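Local structure of Cap5O (Staphylococcus aureus, 3OJO) at residues N219-V224 and R255-Q260; L270-Y275 and E283-I288. The protein catalyses, as an NAD-dependent UDP-N-acetyl-mannosamine dehydrogenase, an oxidation step in the biosynthesis of the staphylococcal capsular polysaccharide. One frame throughout, in Å; residues are numbered along the deposited sequence.

Contact 1: N219-V224 and R255-Q260; sequences NTYRDV and RVNIHQ. With PDC (pyridine-2,6-dicarboxylic acid), chain F; PDC (pyridine-2,6-dicarboxylic acid), chain L; PDC (pyridine-2,6-dicarboxylic acid), chain D; PDC (pyridine-2,6-dicarboxylic acid), chain I.
Asn257 and His259, in the loop after helix 243-250, meet Tyr221 and Arg222 on the long helix 208-238 of the central domain, the part that pairs subunits in this dehydrogenase family. At the start of the loop, Val256 points away from the helix, and it and Arg255 meet the added ligand pyridine-2,6-dicarboxylic acid (PDC) instead. O1 of the chain F molecule lies over one guanidinium face of Arg255, while Val256 CG2 is 3.6 Å from its ring atom C3. Asn257 directs its CB at the tyrosine, whose OH is 4.2 Å away. The polar ends pair across the dimer: Tyr221 OH hydrogen-bonds Tyr221 OH and Asn257 ND2 of the second subunit. The buried tyrosine ring reaches this interface because CG stands anti to the backbone N (chi1 170°). Ile258 faces away, onto Ile247 and Ala250 of helix 243-250. His259 then provides the closest packing: the centroids of its ring and the Tyr221 ring lie 5.3 Å apart with the planes at 66°, an oblique pair. Beyond it, the extended Arg222 chain passes CD within 3.5 Å of C3 of the chain L PDC. No hydrogen bond joins the two segments; His259 ND1 stays 4.0 Å from Arg222 O, and the imidazole edge presents NE2 to Tyr221 CE2 at 3.5 Å.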
loop_
_atom_site.group_PDB
_atom_site.type_symbol
_atom_site.label_atom_id
_atom_site.label_comp_id
_atom_site.label_asym_id
_atom_site.label_seq_id
_atom_site.Cartn_x
_atom_site.Cartn_y
_atom_site.Cartn_z
ATOM N N ASN B 219 9.168 -2.387 -5.358
ATOM C CA ASN B 219 9.793 -1.184 -4.850
ATOM C C ASN B 219 8.791 -0.059 -4.608
ATOM O O ASN B 219 8.931 0.691 -3.637
ATOM C CB ASN B 219 10.889 -0.736 -5.807
ATOM C CG ASN B 219 12.124 -1.600 -5.794
ATOM O OD1 ASN B 219 12.189 -2.614 -5.107
ATOM N ND2 ASN B 219 13.137 -1.223 -6.578
ATOM N N THR B 220 7.821 0.069 -5.516
ATOM C CA THR B 220 6.738 1.051 -5.562
ATOM C C THR B 220 5.690 0.806 -4.465
ATOM O O THR B 220 5.310 1.757 -3.771
ATOM C CB THR B 220 6.161 1.058 -6.966
ATOM O OG1 THR B 220 7.208 1.442 -7.856
ATOM C CG2 THR B 220 5.014 1.999 -7.111
ATOM N N TYR B 221 5.238 -0.460 -4.296
ATOM C CA TYR B 221 4.311 -0.812 -3.234
ATOM C C TYR B 221 4.922 -0.399 -1.915
ATOM O O TYR B 221 4.250 0.191 -1.075
ATOM C CB TYR B 221 3.989 -2.323 -3.217
ATOM C CG TYR B 221 3.223 -2.763 -1.982
ATOM C CD1 TYR B 221 1.843 -2.611 -1.900
ATOM C CD2 TYR B 221 3.884 -3.306 -0.886
ATOM C CE1 TYR B 221 1.138 -3.008 -0.757
ATOM C CE2 TYR B 221 3.196 -3.702 0.254
ATOM C CZ TYR B 221 1.826 -3.535 0.324
ATOM O OH TYR B 221 1.155 -3.922 1.457
ATOM N N ARG B 222 6.212 -0.698 -1.747
ATOM C CA ARG B 222 6.961 -0.372 -0.540
ATOM C C ARG B 222 7.124 1.146 -0.337
ATOM O O ARG B 222 6.981 1.594 0.781
ATOM C CB ARG B 222 8.300 -1.127 -0.535
ATOM C CG ARG B 222 9.154 -0.836 0.687
ATOM C CD ARG B 222 10.513 -1.504 0.657
ATOM N NE ARG B 222 11.404 -0.955 1.685
ATOM C CZ ARG B 222 11.314 -1.189 2.998
ATOM N NH1 ARG B 222 10.353 -1.977 3.478
ATOM N NH2 ARG B 222 12.168 -0.621 3.839
ATOM N N ASP B 223 7.380 1.928 -1.404
ATOM C CA ASP B 223 7.597 3.368 -1.298
ATOM C C ASP B 223 6.325 4.133 -0.982
ATOM O O ASP B 223 6.342 4.981 -0.102
ATOM C CB ASP B 223 8.306 3.920 -2.557
ATOM C CG ASP B 223 8.900 5.311 -2.391
ATOM O OD1 ASP B 223 9.941 5.434 -1.734
ATOM O OD2 ASP B 223 8.331 6.266 -2.935
ATOM N N VAL B 224 5.226 3.822 -1.695
ATOM C CA VAL B 224 3.911 4.418 -1.539
ATOM C C VAL B 224 3.374 4.122 -0.113
ATOM O O VAL B 224 2.768 5.006 0.528
ATOM C CB VAL B 224 2.954 3.934 -2.669
ATOM C CG1 VAL B 224 1.503 4.351 -2.386
ATOM C CG2 VAL B 224 3.393 4.442 -4.062
ATOM N N ARG B 255 -6.504 -7.667 5.919
ATOM C CA ARG B 255 -6.098 -7.091 4.639
ATOM C C ARG B 255 -5.521 -5.678 4.756
ATOM O O ARG B 255 -5.506 -4.950 3.759
ATOM C CB ARG B 255 -7.270 -7.146 3.646
ATOM C CG ARG B 255 -7.524 -8.525 3.056
ATOM C CD ARG B 255 -8.926 -8.600 2.481
ATOM N NE ARG B 255 -9.859 -8.815 3.591
ATOM C CZ ARG B 255 -11.108 -8.397 3.623
ATOM N NH1 ARG B 255 -11.624 -7.741 2.591
ATOM N NH2 ARG B 255 -11.858 -8.623 4.689
ATOM N N VAL B 256 -5.064 -5.281 5.973
ATOM C CA VAL B 256 -4.454 -3.976 6.256
ATOM C C VAL B 256 -3.025 -4.209 6.743
ATOM O O VAL B 256 -2.819 -4.923 7.732
ATOM C CB VAL B 256 -5.303 -3.060 7.189
ATOM C CG1 VAL B 256 -4.543 -1.789 7.586
ATOM C CG2 VAL B 256 -6.639 -2.691 6.533
ATOM N N ASN B 257 -2.029 -3.656 6.014
ATOM C CA ASN B 257 -0.621 -3.867 6.313
ATOM C C ASN B 257 0.173 -2.569 6.286
ATOM O O ASN B 257 1.160 -2.458 5.560
ATOM C CB ASN B 257 -0.016 -4.945 5.363
ATOM C CG ASN B 257 -0.910 -6.135 5.071
ATOM O OD1 ASN B 257 -1.030 -7.074 5.877
ATOM N ND2 ASN B 257 -1.602 -6.090 3.923
ATOM N N ILE B 258 -0.239 -1.586 7.096
ATOM C CA ILE B 258 0.423 -0.265 7.170
ATOM C C ILE B 258 1.881 -0.403 7.577
ATOM O O ILE B 258 2.215 -1.132 8.511
ATOM C CB ILE B 258 -0.382 0.770 8.016
ATOM C CG1 ILE B 258 -1.806 0.906 7.458
ATOM C CG2 ILE B 258 0.311 2.134 8.050
ATOM C CD1 ILE B 258 -2.836 1.360 8.398
ATOM N N HIS B 259 2.752 0.240 6.824
ATOM C CA HIS B 259 4.183 0.137 7.054
ATOM C C HIS B 259 4.662 1.014 8.211
ATOM O O HIS B 259 3.883 1.744 8.818
ATOM C CB HIS B 259 4.971 0.393 5.740
ATOM C CG HIS B 259 4.684 -0.596 4.642
ATOM N ND1 HIS B 259 5.608 -0.834 3.626
ATOM C CD2 HIS B 259 3.596 -1.382 4.434
ATOM C CE1 HIS B 259 5.046 -1.748 2.844
ATOM N NE2 HIS B 259 3.826 -2.091 3.280
ATOM N N GLN B 260 5.955 0.913 8.526
ATOM C CA GLN B 260 6.596 1.692 9.574
ATOM C C GLN B 260 7.107 3.026 9.028
ATOM O O GLN B 260 7.676 3.076 7.933
ATOM C CB GLN B 260 7.757 0.909 10.223
ATOM C CG GLN B 260 7.325 -0.219 11.157
ATOM C CD GLN B 260 6.470 0.259 12.317
ATOM O OE1 GLN B 260 5.276 -0.032 12.380
ATOM N NE2 GLN B 260 7.059 1.028 13.235
HETATM N N1 PDC F . -11.818 -3.026 4.306
HETATM C C2 PDC F . -10.584 -3.411 3.944
HETATM C C3 PDC F . -9.507 -2.640 4.370
HETATM C C4 PDC F . -9.773 -1.502 5.135
HETATM C C5 PDC F . -11.056 -1.088 5.452
HETATM C C6 PDC F . -12.068 -1.901 4.999
HETATM C C7 PDC F . -10.435 -4.655 3.175
HETATM O O1 PDC F . -11.459 -5.242 2.902
HETATM O O2 PDC F . -9.258 -5.093 2.772
HETATM C C8 PDC F . -13.486 -1.650 5.262
HETATM O O3 PDC F . -13.776 -0.678 5.898
HETATM O O4 PDC F . -14.414 -2.559 4.801
HETATM N N1 PDC L . 12.086 -5.324 -0.548
HETATM C C2 PDC L . 10.988 -5.170 0.198
HETATM C C3 PDC L . 9.829 -4.751 -0.453
HETATM C C4 PDC L . 9.942 -4.470 -1.840
HETATM C C5 PDC L . 11.147 -4.667 -2.537
HETATM C C6 PDC L . 12.216 -5.124 -1.822
HETATM C C7 PDC L . 11.122 -5.502 1.653
HETATM O O1 PDC L . 10.170 -5.425 2.407
HETATM O O2 PDC L . 12.353 -5.912 2.100
HETATM C C8 PDC L . 13.558 -5.425 -2.355
HETATM O O3 PDC L . 13.832 -5.316 -3.552
HETATM O O4 PDC L . 14.488 -5.855 -1.474
HETATM N N1 PDC D . -14.705 -5.274 1.653
HETATM C C2 PDC D . -15.146 -6.502 1.350
HETATM C C3 PDC D . -15.271 -6.913 -0.011
HETATM C C4 PDC D . -14.977 -5.988 -1.048
HETATM C C5 PDC D . -14.545 -4.696 -0.705
HETATM C C6 PDC D . -14.402 -4.376 0.667
HETATM C C7 PDC D . -15.450 -7.419 2.461
HETATM O O1 PDC D . -15.256 -7.044 3.614
HETATM O O2 PDC D . -15.898 -8.659 2.216
HETATM C C8 PDC D . -13.950 -3.067 1.129
HETATM O O3 PDC D . -13.636 -2.150 0.345
HETATM O O4 PDC D . -13.939 -3.026 2.507
HETATM N N1 PDC I . 14.875 -5.756 2.875
HETATM C C2 PDC I . 14.823 -4.380 2.820
HETATM C C3 PDC I . 14.919 -3.551 3.986
HETATM C C4 PDC I . 15.066 -4.202 5.222
HETATM C C5 PDC I . 15.137 -5.618 5.227
HETATM C C6 PDC I . 15.040 -6.404 4.037
HETATM C C7 PDC I . 14.651 -3.757 1.517
HETATM O O1 PDC I . 14.617 -2.529 1.359
HETATM O O2 PDC I . 14.602 -4.629 0.510
HETATM C C8 PDC I . 15.066 -7.919 4.121
HETATM O O3 PDC I . 15.196 -8.532 5.148
HETATM O O4 PDC I . 14.958 -8.718 3.069
#

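Contact 2: L270-Y275 and E283-I288; sequences LAVDPY and ENAKLI
Val272 and Ala285 bring their CA atoms to 7.8 Å and Leu270 and Ile288 theirs to 8.4 Å, a pairing in opposite chain directions that lays the loop 270-275 against the start of helix 286-312. The loop bends sharply at Ala271, the centre of an inverse gamma turn (phi -69°, psi 46°) closed by the bond from Val272 N to Leu270 O at 2.8 Å. The bend lets Leu270 and Val272 both point their side chains at the helix. No hydrogen bond crosses between the segments, and the contact is carried by methyl groups. The side chains of Leu270 and Ile288 run antiparallel alongside one another, with CD1 of the leucine touching CG2 of the isoleucine at 3.7 Å. That methyl is the branch of Ile288 anti to its own backbone N, while CG1 takes the site beside the N (chi1 -62°). Looser packing follows at Val272, where CG1 lies 4.2 Å from Ala285 CB and 4.5 Å from Ile288 CG2. All four residues are buried, and Tyr100 covers Val272 and Ala285 as well. Ala285 occupies the N-cap position but has no polar side chain to cap with; instead, Glu231 of the second subunit hydrogen-bonds the first-turn amides of Leu287 and Ile288 through OE1 and OE2, one oxygen to each. The result is a buried apolar contact between a loop and the N-terminus of helix 286-312, at the dimer interface of the helical central domain.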
loop_
_atom_site.group_PDB
_atom_site.type_symbol
_atom_site.label_atom_id
_atom_site.label_comp_id
_atom_site.label_asym_id
_atom_site.label_seq_id
_atom_site.Cartn_x
_atom_site.Cartn_y
_atom_site.Cartn_z
ATOM N N LEU B 270 12.283 3.224 -8.688
ATOM C CA LEU B 270 10.891 2.820 -8.914
ATOM C C LEU B 270 10.421 2.451 -10.330
ATOM O O LEU B 270 11.183 2.597 -11.289
ATOM C CB LEU B 270 9.937 3.836 -8.270
ATOM C CG LEU B 270 10.214 4.264 -6.852
ATOM C CD1 LEU B 270 9.137 5.201 -6.383
ATOM C CD2 LEU B 270 10.333 3.070 -5.902
ATOM N N ALA B 271 9.140 1.975 -10.438
ATOM C CA ALA B 271 8.408 1.549 -11.646
ATOM C C ALA B 271 8.070 2.722 -12.607
ATOM O O ALA B 271 6.948 2.837 -13.124
ATOM C CB ALA B 271 7.143 0.781 -11.252
ATOM N N VAL B 272 9.064 3.582 -12.859
ATOM C CA VAL B 272 8.908 4.722 -13.751
ATOM C C VAL B 272 10.034 4.790 -14.753
ATOM O O VAL B 272 11.205 4.862 -14.370
ATOM C CB VAL B 272 8.666 6.070 -13.024
ATOM C CG1 VAL B 272 7.203 6.220 -12.608
ATOM C CG2 VAL B 272 9.603 6.242 -11.827
ATOM N N ASP B 273 9.687 4.707 -16.042
ATOM C CA ASP B 273 10.678 4.851 -17.094
ATOM C C ASP B 273 10.843 6.372 -17.330
ATOM O O ASP B 273 9.838 7.102 -17.338
ATOM C CB ASP B 273 10.305 4.060 -18.361
ATOM C CG ASP B 273 9.234 4.686 -19.222
ATOM O OD1 ASP B 273 8.045 4.378 -19.004
ATOM O OD2 ASP B 273 9.587 5.480 -20.119
ATOM N N PRO B 274 12.102 6.875 -17.423
ATOM C CA PRO B 274 12.307 8.333 -17.582
ATOM C C PRO B 274 11.480 9.009 -18.682
ATOM O O PRO B 274 11.000 10.129 -18.487
ATOM C CB PRO B 274 13.815 8.450 -17.823
ATOM C CG PRO B 274 14.396 7.241 -17.153
ATOM C CD PRO B 274 13.392 6.151 -17.390
ATOM N N TYR B 275 11.262 8.303 -19.802
ATOM C CA TYR B 275 10.512 8.827 -20.928
ATOM C C TYR B 275 8.976 8.734 -20.852
ATOM O O TYR B 275 8.352 9.692 -20.410
ATOM C CB TYR B 275 11.100 8.348 -22.277
ATOM C CG TYR B 275 10.424 8.963 -23.480
ATOM C CD1 TYR B 275 10.585 10.314 -23.783
ATOM C CD2 TYR B 275 9.594 8.206 -24.299
ATOM C CE1 TYR B 275 9.920 10.897 -24.861
ATOM C CE2 TYR B 275 8.922 8.778 -25.375
ATOM C CZ TYR B 275 9.118 10.116 -25.678
ATOM O OH TYR B 275 8.468 10.676 -26.751
ATOM N N GLU B 283 0.758 12.545 -15.294
ATOM C CA GLU B 283 -0.447 12.565 -14.464
ATOM C C GLU B 283 -0.938 11.130 -14.218
ATOM O O GLU B 283 -1.765 10.896 -13.332
ATOM C CB GLU B 283 -1.538 13.466 -15.079
ATOM C CG GLU B 283 -1.136 14.928 -15.231
ATOM C CD GLU B 283 -1.102 15.756 -13.959
ATOM O OE1 GLU B 283 -0.022 15.827 -13.329
ATOM O OE2 GLU B 283 -2.144 16.358 -13.610
ATOM N N ASN B 284 -0.383 10.169 -14.982
ATOM C CA ASN B 284 -0.667 8.740 -14.857
ATOM C C ASN B 284 0.221 8.074 -13.794
ATOM O O ASN B 284 -0.015 6.904 -13.482
ATOM C CB ASN B 284 -0.562 8.025 -16.218
ATOM C CG ASN B 284 -1.889 7.773 -16.898
ATOM O OD1 ASN B 284 -2.922 8.394 -16.596
ATOM N ND2 ASN B 284 -1.885 6.855 -17.853
ATOM N N ALA B 285 1.240 8.807 -13.259
ATOM C CA ALA B 285 2.151 8.367 -12.180
ATOM C C ALA B 285 2.066 9.342 -10.970
ATOM O O ALA B 285 3.030 9.513 -10.215
ATOM C CB ALA B 285 3.584 8.275 -12.708
ATOM N N LYS B 286 0.891 9.968 -10.791
ATOM C CA LYS B 286 0.582 10.946 -9.745
ATOM C C LYS B 286 0.767 10.423 -8.302
ATOM O O LYS B 286 1.360 11.146 -7.496
ATOM C CB LYS B 286 -0.800 11.589 -9.995
ATOM C CG LYS B 286 -1.173 12.784 -9.106
ATOM C CD LYS B 286 -0.237 14.008 -9.201
ATOM C CE LYS B 286 -0.011 14.693 -7.863
ATOM N NZ LYS B 286 -1.270 15.202 -7.249
ATOM N N LEU B 287 0.303 9.188 -7.985
ATOM C CA LEU B 287 0.460 8.572 -6.658
ATOM C C LEU B 287 1.899 8.301 -6.335
ATOM O O LEU B 287 2.332 8.574 -5.216
ATOM C CB LEU B 287 -0.332 7.256 -6.543
ATOM C CG LEU B 287 -0.587 6.722 -5.124
ATOM C CD1 LEU B 287 -1.621 7.566 -4.386
ATOM C CD2 LEU B 287 -1.111 5.340 -5.190
ATOM N N ILE B 288 2.645 7.730 -7.310
ATOM C CA ILE B 288 4.072 7.428 -7.164
ATOM C C ILE B 288 4.856 8.718 -6.863
ATOM O O ILE B 288 5.669 8.722 -5.945
ATOM C CB ILE B 288 4.635 6.615 -8.370
ATOM C CG1 ILE B 288 3.930 5.246 -8.468
ATOM C CG2 ILE B 288 6.165 6.429 -8.251
ATOM C CD1 ILE B 288 3.946 4.582 -9.833
#

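In the fold
Contact 1 precedes contact 2 along the chain, and all four segments belong to the helical central domain. Their centres lie 17 Å apart, yet helix 208-238 joins them directly: Thr220 OG1 is 3.3 Å from Ala271 N, a probable hydrogen bond, and Thr220 CG2 packs on Ile288 CG1 at 3.7 Å. One helix therefore meets the 255-260 loop through Tyr221 and Arg222, and both segments of contact 2 through Thr220. Cys269, just before contact 2, forms a disulfide with Cys103, tying this region to the NAD-binding part. Both contacts also reach the second subunit, placing them at the dimer interface.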